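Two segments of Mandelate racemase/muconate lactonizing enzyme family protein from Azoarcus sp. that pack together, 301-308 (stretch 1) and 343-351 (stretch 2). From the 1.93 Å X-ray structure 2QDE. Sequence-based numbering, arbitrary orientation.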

ATOM      1  N   GLY A 301      25.989 -32.121  13.957  1.00 23.68           N
ATOM      2  CA  GLY A 301      27.414 -32.245  14.181  1.00 23.21           C
ATOM      3  C   GLY A 301      27.774 -32.751  15.565  1.00 23.20           C
ATOM      4  O   GLY A 301      26.910 -33.165  16.339  1.00 23.29           O
ATOM      5  N   SER A 302      29.067 -32.701  15.866  1.00 21.29           N
ATOM      6  CA  SER A 302      29.615 -33.159  17.134  1.00 21.76           C
ATOM      7  C   SER A 302      29.202 -32.259  18.286  1.00 21.76           C
ATOM      8  O   SER A 302      28.436 -31.318  18.103  1.00 20.14           O
ATOM      9  N   GLY A 303      29.725 -32.559  19.472  1.00 20.32           N
ATOM     10  CA  GLY A 303      29.433 -31.746  20.638  1.00 18.44           C
ATOM     11  C   GLY A 303      30.020 -30.363  20.423  1.00 19.02           C
ATOM     12  O   GLY A 303      29.591 -29.384  21.048  1.00 18.47           O
ATOM     13  N   LEU A 304      31.011 -30.275  19.535  1.00 18.11           N
ATOM     14  CA  LEU A 304      31.629 -28.992  19.239  1.00 19.68           C
ATOM     15  C   LEU A 304      30.687 -28.177  18.361  1.00 18.90           C
ATOM     16  O   LEU A 304      30.541 -26.975  18.554  1.00 18.63           O
ATOM     17  N   GLU A 305      30.051 -28.833  17.397  1.00 19.07           N
ATOM     18  CA  GLU A 305      29.109 -28.151  16.515  1.00 19.22           C
ATOM     19  C   GLU A 305      27.949 -27.593  17.343  1.00 18.90           C
ATOM     20  O   GLU A 305      27.453 -26.493  17.083  1.00 18.08           O
ATOM     21  N   ALA A 306      27.525 -28.346  18.353  1.00 17.70           N
ATOM     22  CA  ALA A 306      26.405 -27.908  19.185  1.00 18.31           C
ATOM     23  C   ALA A 306      26.729 -26.770  20.154  1.00 18.79           C
ATOM     24  O   ALA A 306      25.831 -26.036  20.574  1.00 18.48           O
ATOM     25  N   SER A 307      28.004 -26.608  20.493  1.00 17.75           N
ATOM     26  CA  SER A 307      28.412 -25.583  21.460  1.00 19.88           C
ATOM     27  C   SER A 307      28.092 -24.109  21.204  1.00 18.64           C
ATOM     28  O   SER A 307      27.543 -23.443  22.080  1.00 18.23           O
ATOM     29  N   PRO A 308      28.440 -23.571  20.023  1.00 17.72           N
ATOM     30  CA  PRO A 308      28.116 -22.152  19.808  1.00 17.96           C
ATOM     31  C   PRO A 308      26.636 -21.876  20.102  1.00 17.72           C
ATOM     32  O   PRO A 308      26.296 -20.945  20.839  1.00 16.79           O
ATOM     33  N   ASN A 343      32.188 -41.637  22.090  1.00 29.90           N
ATOM     34  CA  ASN A 343      33.146 -41.575  20.995  1.00 28.62           C
ATOM     35  C   ASN A 343      32.900 -40.383  20.070  1.00 26.31           C
ATOM     36  O   ASN A 343      32.828 -40.542  18.857  1.00 23.27           O
ATOM     37  N   ASP A 344      32.775 -39.191  20.657  1.00 24.81           N
ATOM     38  CA  ASP A 344      32.545 -37.958  19.897  1.00 22.09           C
ATOM     39  C   ASP A 344      33.878 -37.217  19.809  1.00 22.01           C
ATOM     40  O   ASP A 344      34.738 -37.400  20.674  1.00 21.11           O
ATOM     41  N   ILE A 345      34.072 -36.384  18.784  1.00 20.80           N
ATOM     42  CA  ILE A 345      35.336 -35.663  18.693  1.00 21.43           C
ATOM     43  C   ILE A 345      35.451 -34.700  19.866  1.00 22.04           C
ATOM     44  O   ILE A 345      36.518 -34.137  20.116  1.00 24.06           O
ATOM     45  N   ALA A 346      34.339 -34.499  20.572  1.00 21.58           N
ATOM     46  CA  ALA A 346      34.338 -33.655  21.761  1.00 22.41           C
ATOM     47  C   ALA A 346      34.521 -34.636  22.911  1.00 22.09           C
ATOM     48  O   ALA A 346      33.698 -35.534  23.092  1.00 22.94           O
ATOM     49  N   LEU A 347      35.600 -34.492  23.668  1.00 23.67           N
ATOM     50  CA  LEU A 347      35.832 -35.390  24.790  1.00 24.07           C
ATOM     51  C   LEU A 347      34.789 -35.135  25.859  1.00 24.12           C
ATOM     52  O   LEU A 347      34.441 -36.032  26.624  1.00 24.13           O
ATOM     53  N   ASN A 348      34.280 -33.906  25.896  1.00 23.81           N
ATOM     54  CA  ASN A 348      33.280 -33.516  26.883  1.00 22.31           C
ATOM     55  C   ASN A 348      32.034 -32.900  26.234  1.00 22.88           C
ATOM     56  O   ASN A 348      31.812 -31.693  26.300  1.00 23.56           O
ATOM     57  N   VAL A 349      31.228 -33.753  25.614  1.00 22.24           N
ATOM     58  CA  VAL A 349      30.004 -33.336  24.943  1.00 23.83           C
ATOM     59  C   VAL A 349      29.073 -32.590  25.904  1.00 23.06           C
ATOM     60  O   VAL A 349      28.909 -32.994  27.054  1.00 22.74           O
ATOM     61  N   PRO A 350      28.470 -31.476  25.450  1.00 22.42           N
ATOM     62  CA  PRO A 350      27.563 -30.741  26.340  1.00 20.96           C
ATOM     63  C   PRO A 350      26.490 -31.689  26.875  1.00 21.17           C
ATOM     64  O   PRO A 350      26.045 -32.602  26.170  1.00 20.38           O
ATOM     65  N   ARG A 351      26.072 -31.465  28.116  1.00 20.53           N
ATOM     66  CA  ARG A 351      25.083 -32.322  28.752  1.00 21.96           C
ATOM     67  C   ARG A 351      23.651 -32.242  28.215  1.00 21.72           C
ATOM     68  O   ARG A 351      23.005 -31.195  28.259  1.00 21.75           O
TER

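How does Ser302 serve both its own helix and the neighbouring stretch? Its CA-to-CB bond points toward stretch 2, and Ser302 CB lies 3.3 Å from Ile345 CG1 and 3.4 Å from Asp344 OD2. The p rotamer (chi1 67°) brings the hydroxyl back over the start of the helix, where Ser302 OG accepts from Leu304 N at 3.1 Å and, weakly, from Glu305 N at 3.4 Å. This is an N-cap: it satisfies amides that have no preceding turn to bond to. Ile345, p at chi1 and t at chi2, starts sideways, but its end comes nearer to stretch 1.

What holds Gly303 so close to stretch 2? Asp344, with chi1 t, points toward stretch 1, and its OD2 accepts a nearly straight hydrogen bond from Gly303 N at 2.8 Å. Within stretch 2, Ala346 N lies 3.0 Å from the same Asp344 OD2, though its position is less certain; Asp344 OD1 is bonded elsewhere in the structure. Without a side chain, Gly303 lets its CA approach both Ala346 CB and Val349 CG1 to 4.0 Å; a CB here would sit about 3.1 Å from each of those carbons and from Pro350 CD.

Does Leu304 follow Gly303 into the contact? Only in part: its side chain, t at chi1 and p at chi2, leaves sideways, and its nearest approach is Leu304 CB to Ile345 CD1 at 4.7 Å. Its backbone comes closer, with Leu304 N 4.1 Å from Ala346 CB.

How does the contact finish at Ser307? The side chain leaves sideways as an m rotamer, and Ser307 OG donates to Gly303 O at 2.9 Å, one turn back. The CA-to-CB bond of Pro350 points toward stretch 1; its CG lies 3.7 Å from Ser307 OG and its CD 3.5 Å from Gly303 O, packing the ring against the bonded oxygens.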

ATOM      1  CB  SER A 302      31.136 -33.156  17.053  1.00 20.92           C
ATOM      2  OG  SER A 302      31.608 -31.818  16.942  1.00 21.85           O
ATOM      3  CB  LEU A 304      32.977 -29.167  18.530  1.00 19.38           C
ATOM      4  CG  LEU A 304      33.677 -27.845  18.172  1.00 17.62           C
ATOM      5  CD1 LEU A 304      33.849 -27.005  19.429  1.00 18.49           C
ATOM      6  CD2 LEU A 304      35.033 -28.116  17.541  1.00 18.79           C
ATOM      7  CB  GLU A 305      28.570 -29.132  15.462  1.00 19.05           C
ATOM      8  CG  GLU A 305      27.614 -28.538  14.426  1.00 19.46           C
ATOM      9  CD  GLU A 305      26.183 -28.368  14.930  1.00 21.69           C
ATOM     10  OE1 GLU A 305      25.737 -29.180  15.775  1.00 22.02           O
ATOM     11  OE2 GLU A 305      25.493 -27.430  14.465  1.00 22.44           O
ATOM     12  CB  ALA A 306      25.849 -29.095  19.958  1.00 17.32           C
ATOM     13  CB  SER A 307      29.902 -25.719  21.764  1.00 20.59           C
ATOM     14  OG  SER A 307      30.116 -26.887  22.523  1.00 25.51           O
ATOM     15  CB  PRO A 308      28.474 -21.934  18.335  1.00 17.50           C
ATOM     16  CG  PRO A 308      29.609 -22.895  18.127  1.00 17.70           C
ATOM     17  CD  PRO A 308      29.125 -24.144  18.848  1.00 16.31           C
ATOM     18  CB  ASN A 343      33.095 -42.890  20.204  1.00 31.20           C
ATOM     19  CG  ASN A 343      34.220 -43.009  19.181  1.00 33.51           C
ATOM     20  OD1 ASN A 343      34.042 -42.702  17.995  1.00 35.66           O
ATOM     21  ND2 ASN A 343      35.391 -43.448  19.640  1.00 35.27           N
ATOM     22  CB  ASP A 344      31.522 -37.075  20.622  1.00 21.12           C
ATOM     23  CG  ASP A 344      31.005 -35.940  19.752  1.00 21.34           C
ATOM     24  OD1 ASP A 344      30.209 -36.210  18.830  1.00 22.49           O
ATOM     25  OD2 ASP A 344      31.399 -34.779  19.984  1.00 21.64           O
ATOM     26  CB  ILE A 345      35.494 -34.887  17.366  1.00 22.69           C
ATOM     27  CG1 ILE A 345      34.388 -33.853  17.212  1.00 21.47           C
ATOM     28  CG2 ILE A 345      35.484 -35.861  16.194  1.00 21.75           C
ATOM     29  CD1 ILE A 345      34.649 -32.883  16.085  1.00 23.32           C
ATOM     30  CB  ALA A 346      33.004 -32.923  21.919  1.00 21.34           C
ATOM     31  CB  LEU A 347      37.226 -35.173  25.384  1.00 25.41           C
ATOM     32  CG  LEU A 347      38.425 -35.601  24.537  1.00 23.63           C
ATOM     33  CD1 LEU A 347      39.690 -35.066  25.168  1.00 23.27           C
ATOM     34  CD2 LEU A 347      38.471 -37.120  24.434  1.00 25.39           C
ATOM     35  CB  ASN A 348      33.911 -32.539  27.877  1.00 23.14           C
ATOM     36  CG  ASN A 348      34.441 -31.278  27.206  1.00 22.98           C
ATOM     37  OD1 ASN A 348      34.897 -31.302  26.057  1.00 22.47           O
ATOM     38  ND2 ASN A 348      34.394 -30.171  27.931  1.00 22.93           N
ATOM     39  CB  VAL A 349      29.243 -34.562  24.391  1.00 23.84           C
ATOM     40  CG1 VAL A 349      28.055 -34.114  23.556  1.00 26.01           C
ATOM     41  CG2 VAL A 349      30.179 -35.424  23.551  1.00 25.49           C
ATOM     42  CB  PRO A 350      26.992 -29.664  25.426  1.00 20.77           C
ATOM     43  CG  PRO A 350      28.156 -29.355  24.535  1.00 19.71           C
ATOM     44  CD  PRO A 350      28.695 -30.732  24.197  1.00 20.21           C
ATOM     45  CB  ARG A 351      25.079 -32.064  30.262  1.00 23.67           C
ATOM     46  CG  ARG A 351      24.089 -32.916  31.038  1.00 25.59           C
ATOM     47  CD  ARG A 351      24.576 -33.158  32.457  1.00 28.84           C
ATOM     48  NE  ARG A 351      24.364 -32.028  33.361  1.00 30.24           N
ATOM     49  CZ  ARG A 351      23.259 -31.847  34.086  1.00 31.62           C
ATOM     50  NH1 ARG A 351      22.261 -32.721  34.009  1.00 31.71           N
ATOM     51  NH2 ARG A 351      23.157 -30.807  34.905  1.00 30.01           N
TER